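Local coordinates for McyG protein (Microcystis aeruginosa PCC 7806, PDB 4R0M) that probably activates phenylalanine-like substrates as acyl-adenylates and loads them onto its own carrier domain during microcystin biosynthesis, at residues Asn118-Ile122 with Gly187-Gly191. Residues are numbered along the deposited sequence; the frame is centred on the assembly and turned at random.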
loop_
_atom_site.group_PDB
_atom_site.type_symbol
_atom_site.label_atom_id
_atom_site.label_comp_id
_atom_site.label_asym_id
_atom_site.label_seq_id
_atom_site.Cartn_x
_atom_site.Cartn_y
_atom_site.Cartn_z
ATOM N N ASN A 118 -12.992 15.171 -4.189
ATOM C CA ASN A 118 -13.338 15.300 -2.772
ATOM C C ASN A 118 -12.225 15.951 -1.958
ATOM O O ASN A 118 -12.474 16.888 -1.198
ATOM C CB ASN A 118 -13.718 13.944 -2.163
ATOM C CG ASN A 118 -15.117 13.490 -2.554
ATOM O OD1 ASN A 118 -15.966 14.296 -2.941
ATOM N ND2 ASN A 118 -15.364 12.189 -2.447
ATOM N N VAL A 119 -11.003 15.452 -2.132
ATOM C CA VAL A 119 -9.827 15.993 -1.458
ATOM C C VAL A 119 -9.625 17.458 -1.852
ATOM O O VAL A 119 -9.358 18.305 -0.997
ATOM C CB VAL A 119 -8.563 15.150 -1.757
ATOM C CG1 VAL A 119 -7.301 15.840 -1.258
ATOM C CG2 VAL A 119 -8.690 13.765 -1.137
ATOM N N TRP A 120 -9.781 17.745 -3.145
ATOM C CA TRP A 120 -9.681 19.107 -3.677
ATOM C C TRP A 120 -10.622 20.058 -2.987
ATOM O O TRP A 120 -10.251 21.195 -2.686
ATOM C CB TRP A 120 -9.930 19.096 -5.181
ATOM C CG TRP A 120 -9.805 20.432 -5.872
ATOM C CD1 TRP A 120 -8.639 21.086 -6.261
ATOM C CD2 TRP A 120 -10.897 21.308 -6.316
ATOM N NE1 TRP A 120 -8.926 22.276 -6.884
ATOM C CE2 TRP A 120 -10.260 22.471 -6.950
ATOM C CE3 TRP A 120 -12.286 21.254 -6.249
ATOM C CZ2 TRP A 120 -11.001 23.515 -7.485
ATOM C CZ3 TRP A 120 -13.022 22.314 -6.791
ATOM C CH2 TRP A 120 -12.393 23.415 -7.393
ATOM N N LYS A 121 -11.843 19.596 -2.723
ATOM C CA LYS A 121 -12.846 20.396 -2.017
ATOM C C LYS A 121 -12.517 20.542 -0.529
ATOM O O LYS A 121 -12.681 21.622 0.043
ATOM C CB LYS A 121 -14.248 19.807 -2.215
ATOM C CG LYS A 121 -14.794 20.003 -3.622
ATOM C CD LYS A 121 -16.024 19.149 -3.898
ATOM C CE LYS A 121 -16.464 19.291 -5.349
ATOM N NZ LYS A 121 -17.784 18.652 -5.618
ATOM N N ILE A 122 -12.044 19.459 0.085
ATOM C CA ILE A 122 -11.645 19.468 1.494
ATOM C C ILE A 122 -10.510 20.469 1.768
ATOM O O ILE A 122 -10.485 21.112 2.820
ATOM C CB ILE A 122 -11.265 18.045 1.981
ATOM C CG1 ILE A 122 -12.515 17.163 2.061
ATOM C CG2 ILE A 122 -10.579 18.082 3.342
ATOM C CD1 ILE A 122 -12.232 15.674 2.060
ATOM N N GLY A 187 -18.214 7.038 2.740
ATOM C CA GLY A 187 -18.173 8.500 2.718
ATOM C C GLY A 187 -16.854 9.136 2.317
ATOM O O GLY A 187 -16.208 8.705 1.359
HETATM N N MSE A 188 -16.463 10.167 3.066
HETATM C CA MSE A 188 -15.311 11.008 2.727
HETATM C C MSE A 188 -13.995 10.355 3.085
HETATM O O MSE A 188 -13.936 9.541 4.012
HETATM C CB MSE A 188 -15.451 12.356 3.445
HETATM C CG MSE A 188 -16.636 13.180 2.933
HETATM SE SE MSE A 188 -16.337 13.805 1.083
HETATM C CE MSE A 188 -16.125 15.730 1.453
ATOM N N PRO A 189 -12.919 10.694 2.344
ATOM C CA PRO A 189 -11.582 10.164 2.633
ATOM C C PRO A 189 -10.953 10.758 3.898
ATOM O O PRO A 189 -11.259 11.890 4.275
ATOM C CB PRO A 189 -10.772 10.564 1.396
ATOM C CG PRO A 189 -11.471 11.764 0.859
ATOM C CD PRO A 189 -12.926 11.515 1.117
ATOM N N LYS A 190 -10.076 9.986 4.534
ATOM C CA LYS A 190 -9.453 10.382 5.793
ATOM C C LYS A 190 -8.024 10.870 5.547
ATOM O O LYS A 190 -7.196 10.139 4.999
ATOM C CB LYS A 190 -9.467 9.217 6.793
ATOM C CG LYS A 190 -10.682 8.297 6.684
ATOM C CD LYS A 190 -10.950 7.500 7.957
ATOM C CE LYS A 190 -9.951 6.375 8.185
ATOM N NZ LYS A 190 -10.166 5.208 7.283
ATOM N N GLY A 191 -7.745 12.105 5.953
ATOM C CA GLY A 191 -6.452 12.739 5.697
ATOM C C GLY A 191 -5.437 12.578 6.811
ATOM O O GLY A 191 -5.491 13.286 7.816
#
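M188, a selenomethionine, bends at chi2 (-68°) and chi3 (-111°), which carries SE and CE toward N118 and I122. On the helix, chi1 of I122 (-70°) sets CG1 anti to the carbonyl carbon, and the extended chi2 then carries CD1 on toward the loop. The selenium of M188 sits squarely over one face of the flat N118 amide, with SE 3.8 Å from CG of N118 and nearly as close to ND2 and OD1 of that group. Beyond it, the methyl CE of M188 reaches CG1 of I122 at 3.9 Å, the two side chains lying antiparallel. P189 is the second foothold: its CG meets CG2 of V119 at 4.0 Å and CD1 of I122 at 4.2 Å. No hydrogen bond crosses here, so contact rests on apolar and van der Waals surfaces. V119 and P189 both also touch F181 of strand 176-182, while M188 is solvent-exposed and poorly ordered, so the placing of its selenium and methyl is less certain. The contact thus joins the end of helix 111-122 to the TSGSTGMPKG segment, the glycine- and serine/threonine-rich phosphate-binding loop (A3 motif) characteristic of ANL adenylation domains.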